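Side-chain contacts in single-stranded DNA-binding protein (Thermus aquaticus, PDB 2FXQ), which binds single-stranded DNA and probably recruits partner proteins to sites of DNA replication, recombination and repair: residues 69-72 / 73-76; 60-63 / 64-68. All coordinates share one frame; numbering follows the deposited sequence.

Interaction 1. Residues 69-72 / 73-76; sequences LLEK and GQLI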
loop_
_atom_site.group_PDB
_atom_site.type_symbol
_atom_site.label_atom_id
_atom_site.label_comp_id
_atom_site.label_asym_id
_atom_site.label_seq_id
_atom_site.Cartn_x
_atom_site.Cartn_y
_atom_site.Cartn_z
ATOM N N LEU A 69 -19.404 -13.540 -12.612
ATOM C CA LEU A 69 -19.815 -13.178 -11.279
ATOM C C LEU A 69 -19.839 -11.687 -11.037
ATOM O O LEU A 69 -20.385 -11.261 -9.978
ATOM C CB LEU A 69 -18.917 -13.836 -10.232
ATOM C CG LEU A 69 -19.064 -15.363 -10.224
ATOM C CD1 LEU A 69 -18.044 -15.986 -9.266
ATOM C CD2 LEU A 69 -20.538 -15.765 -9.861
ATOM N N LEU A 70 -19.274 -10.885 -11.957
ATOM C CA LEU A 70 -19.084 -9.416 -11.644
ATOM C C LEU A 70 -20.089 -8.488 -12.349
ATOM O O LEU A 70 -20.553 -8.831 -13.445
ATOM C CB LEU A 70 -17.658 -8.940 -11.978
ATOM C CG LEU A 70 -16.525 -9.786 -11.422
ATOM C CD1 LEU A 70 -15.205 -9.228 -11.929
ATOM C CD2 LEU A 70 -16.635 -9.781 -9.942
ATOM N N GLU A 71 -20.435 -7.372 -11.681
ATOM C CA GLU A 71 -21.449 -6.419 -12.173
ATOM C C GLU A 71 -20.911 -5.027 -12.351
ATOM O O GLU A 71 -20.058 -4.584 -11.588
ATOM C CB GLU A 71 -22.581 -6.239 -11.160
ATOM C CG GLU A 71 -23.354 -7.507 -10.796
ATOM C CD GLU A 71 -24.374 -7.919 -11.844
ATOM O OE1 GLU A 71 -25.140 -8.871 -11.573
ATOM O OE2 GLU A 71 -24.391 -7.328 -12.952
ATOM N N LYS A 72 -21.500 -4.315 -13.300
ATOM C CA LYS A 72 -21.233 -2.897 -13.445
ATOM C C LYS A 72 -21.603 -2.252 -12.144
ATOM O O LYS A 72 -22.625 -2.618 -11.559
ATOM C CB LYS A 72 -22.122 -2.326 -14.572
ATOM C CG LYS A 72 -22.080 -0.803 -14.646
ATOM C CD LYS A 72 -22.881 -0.309 -15.850
ATOM C CE LYS A 72 -22.719 1.220 -15.858
ATOM N NZ LYS A 72 -23.179 1.747 -17.145
ATOM N N GLY A 73 -20.794 -1.311 -11.651
ATOM C CA GLY A 73 -21.168 -0.660 -10.397
ATOM C C GLY A 73 -20.527 -1.320 -9.171
ATOM O O GLY A 73 -20.539 -0.762 -8.082
ATOM N N GLN A 74 -19.977 -2.516 -9.341
ATOM C CA GLN A 74 -19.445 -3.262 -8.210
ATOM C C GLN A 74 -18.055 -2.765 -7.889
ATOM O O GLN A 74 -17.243 -2.536 -8.796
ATOM C CB GLN A 74 -19.319 -4.771 -8.555
ATOM C CG GLN A 74 -18.952 -5.660 -7.293
ATOM C CD GLN A 74 -19.181 -7.151 -7.559
ATOM O OE1 GLN A 74 -19.480 -7.545 -8.685
ATOM N NE2 GLN A 74 -19.005 -7.979 -6.516
ATOM N N LEU A 75 -17.768 -2.681 -6.609
ATOM C CA LEU A 75 -16.421 -2.365 -6.100
ATOM C C LEU A 75 -15.550 -3.617 -6.148
ATOM O O LEU A 75 -15.993 -4.723 -5.758
ATOM C CB LEU A 75 -16.559 -1.927 -4.640
ATOM C CG LEU A 75 -15.765 -0.821 -4.001
ATOM C CD1 LEU A 75 -15.889 0.476 -4.819
ATOM C CD2 LEU A 75 -16.308 -0.631 -2.529
ATOM N N ILE A 76 -14.290 -3.422 -6.553
ATOM C CA ILE A 76 -13.350 -4.520 -6.728
ATOM C C ILE A 76 -12.018 -4.088 -6.097
ATOM O O ILE A 76 -11.521 -2.986 -6.334
ATOM C CB ILE A 76 -13.114 -4.849 -8.238
ATOM C CG1 ILE A 76 -14.421 -5.039 -9.046
ATOM C CG2 ILE A 76 -12.185 -6.015 -8.402
ATOM C CD1 ILE A 76 -15.256 -6.322 -8.694
HETATM O O HOH W 1 -19.695 -10.787 -7.274
#
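A type II beta turn from Glu71 to Gln74 reverses the chain just before strand 75-84, and the two residues at its ends are bonded twice. Gln74 N donates to Glu71 O at 3.1 Å, the backbone bond that closes the turn, with the donor 41° out of the carbonyl plane. In the reverse sense, Glu71 N donates to the side-chain oxygen of the same glutamine, Gln74 OE1, at 3.1 Å, and this donor lies in the carbonyl plane. Gln74 reaches back because its CG stands anti to the backbone N (chi1 -171°) and the chain beyond it is extended, which carries the amide alongside the incoming backbone. The other end of the amide is also engaged: a water accepts from Gln74 NE2 and donates to Leu69 O at 2.8 Å, while NE2 makes a weak hydrogen bond to Leu107 O. With both ends engaged, the amide is probably held in one orientation. A leucine in its place would probably leave Glu71 N without this acceptor and the bridging water without its amide partner. Gly73 takes the third position of the turn with a positive phi (94°), where a CB would clash with Lys72 O. In the OB fold of the SSB family this turn leads from the loop after helix 61-66 into a barrel strand, and Gly73 and Gln74 already pair with Leu14 of strand 5-14. Leu70 crosses the glutamine chain at about a right angle, its CD2 3.8 Å from Gln74 OE1. The same methyl, Leu70 CD2, meets Ile76 CD1 at 3.9 Å, and both side chains continue inward onto Leu14 and Pro106.

Interaction 2. Residues 60-63 / 64-68; sequences GRQA and EMWGD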
loop_
_atom_site.group_PDB
_atom_site.type_symbol
_atom_site.label_atom_id
_atom_site.label_comp_id
_atom_site.label_asym_id
_atom_site.label_seq_id
_atom_site.Cartn_x
_atom_site.Cartn_y
_atom_site.Cartn_z
ATOM N N GLY A 60 -6.291 -16.205 -17.618
ATOM C CA GLY A 60 -6.149 -17.578 -17.170
ATOM C C GLY A 60 -7.080 -17.837 -15.967
ATOM O O GLY A 60 -8.247 -17.486 -15.987
ATOM N N ARG A 61 -6.548 -18.441 -14.916
ATOM C CA ARG A 61 -7.381 -18.973 -13.825
ATOM C C ARG A 61 -8.251 -17.922 -13.111
ATOM O O ARG A 61 -9.424 -18.192 -12.814
ATOM C CB ARG A 61 -6.495 -19.649 -12.791
ATOM C CG ARG A 61 -7.198 -20.650 -11.943
ATOM C CD ARG A 61 -6.371 -21.051 -10.711
ATOM N NE ARG A 61 -5.112 -21.714 -11.064
ATOM C CZ ARG A 61 -4.905 -23.042 -11.058
ATOM N NH1 ARG A 61 -5.873 -23.895 -10.719
ATOM N NH2 ARG A 61 -3.714 -23.518 -11.403
ATOM N N GLN A 62 -7.687 -16.745 -12.828
ATOM C CA GLN A 62 -8.511 -15.646 -12.244
ATOM C C GLN A 62 -9.630 -15.225 -13.190
ATOM O O GLN A 62 -10.708 -14.900 -12.753
ATOM C CB GLN A 62 -7.682 -14.420 -11.909
ATOM C CG GLN A 62 -6.827 -14.539 -10.596
ATOM C CD GLN A 62 -7.653 -14.430 -9.263
ATOM O OE1 GLN A 62 -8.434 -13.487 -9.039
ATOM N NE2 GLN A 62 -7.447 -15.403 -8.382
ATOM N N ALA A 63 -9.366 -15.221 -14.492
ATOM C CA ALA A 63 -10.433 -14.847 -15.439
ATOM C C ALA A 63 -11.590 -15.878 -15.422
ATOM O O ALA A 63 -12.787 -15.493 -15.481
ATOM C CB ALA A 63 -9.852 -14.722 -16.837
ATOM N N GLU A 64 -11.240 -17.178 -15.374
ATOM C CA GLU A 64 -12.270 -18.245 -15.335
ATOM C C GLU A 64 -13.076 -18.179 -14.017
ATOM O O GLU A 64 -14.300 -18.358 -14.005
ATOM C CB GLU A 64 -11.644 -19.637 -15.433
ATOM C CG GLU A 64 -10.882 -19.917 -16.733
ATOM C CD GLU A 64 -11.815 -20.381 -17.836
ATOM O OE1 GLU A 64 -11.323 -20.685 -18.940
ATOM O OE2 GLU A 64 -13.043 -20.398 -17.599
ATOM N N MET A 65 -12.374 -17.912 -12.924
ATOM C CA MET A 65 -12.982 -17.843 -11.575
ATOM C C MET A 65 -14.089 -16.797 -11.502
ATOM O O MET A 65 -15.179 -17.028 -10.951
ATOM C CB MET A 65 -11.906 -17.445 -10.548
ATOM C CG MET A 65 -12.403 -17.508 -9.117
ATOM S SD MET A 65 -11.081 -17.105 -7.938
ATOM C CE MET A 65 -9.499 -17.877 -8.840
ATOM N N TRP A 66 -13.792 -15.617 -12.025
ATOM C CA TRP A 66 -14.712 -14.481 -11.891
ATOM C C TRP A 66 -15.528 -14.137 -13.121
ATOM O O TRP A 66 -16.287 -13.201 -13.070
ATOM C CB TRP A 66 -13.947 -13.212 -11.491
ATOM C CG TRP A 66 -13.189 -13.399 -10.261
ATOM C CD1 TRP A 66 -11.847 -13.464 -10.109
ATOM C CD2 TRP A 66 -13.755 -13.554 -8.966
ATOM N NE1 TRP A 66 -11.532 -13.657 -8.775
ATOM C CE2 TRP A 66 -12.700 -13.704 -8.059
ATOM C CE3 TRP A 66 -15.066 -13.547 -8.481
ATOM C CZ2 TRP A 66 -12.914 -13.893 -6.677
ATOM C CZ3 TRP A 66 -15.281 -13.695 -7.111
ATOM C CH2 TRP A 66 -14.214 -13.891 -6.234
ATOM N N GLY A 67 -15.378 -14.856 -14.228
ATOM C CA GLY A 67 -15.873 -14.324 -15.498
ATOM C C GLY A 67 -17.396 -14.233 -15.629
ATOM O O GLY A 67 -17.918 -13.514 -16.496
ATOM N N ASP A 68 -18.117 -14.930 -14.748
ATOM C CA ASP A 68 -19.578 -14.788 -14.710
ATOM C C ASP A 68 -20.192 -14.271 -13.399
ATOM O O ASP A 68 -21.368 -14.529 -13.114
ATOM C CB ASP A 68 -20.240 -16.092 -15.119
ATOM C CG ASP A 68 -20.945 -15.955 -16.435
ATOM O OD1 ASP A 68 -20.306 -16.257 -17.470
ATOM O OD2 ASP A 68 -22.113 -15.500 -16.530
#
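Gln62 lies beside Trp66, one helical turn further on, its amide set at the edge of the indole with the two planes 53° apart. Trp66 NE1 donates to Gln62 OE1 at 3.1 Å; the oxygen lies close to the ring plane, yet seen from the amide the donor stands well above the carbonyl plane and the bond is bent (140°). A bend at chi2 (-75°) turns the glutamine chain along the helix toward the indole. Met65 runs beside it in the same direction, and its methyl, Met65 CE, approaches Gln62 NE2 to 3.2 Å. Met65 CG also rests against one face of the indole, near the rim. Below these side chains helix 61-66, with Gly60 at its N-cap position, keeps its i to i+4 backbone bonds, beginning with Glu64 N to Gly60 O at 3.1 Å. Ala63 and Trp66 turn onto Leu30 and Leu58 of the OB barrel. Because Gln62 OE1 also accepts from Ile104 N of strand 103-106, one amide oxygen serves both an indole and a strand backbone, which probably ties the orientation of the indole to the seating of the helix on the barrel.

From the N terminus, strand 47-59 leads into interaction 2, which lies within helix 61-66 and the residues flanking it and ends before interaction 1 begins. The two are in series, neither enclosing nor crossing the other, and their centres lie about 14 Å apart. The chain passes directly from residues 60-68 into 69-76, where interaction 1 closes the tight turn that starts strand 75-84. Together they cover the connection between these two strands of the first OB domain. Both are anchored on strands 28-41 and 103-106, the latter through Trp66 and Leu70 on Ile104 and Pro106; the helix adds strand 47-59 and the turn strand 5-14. Interaction 1 also touches the second subunit.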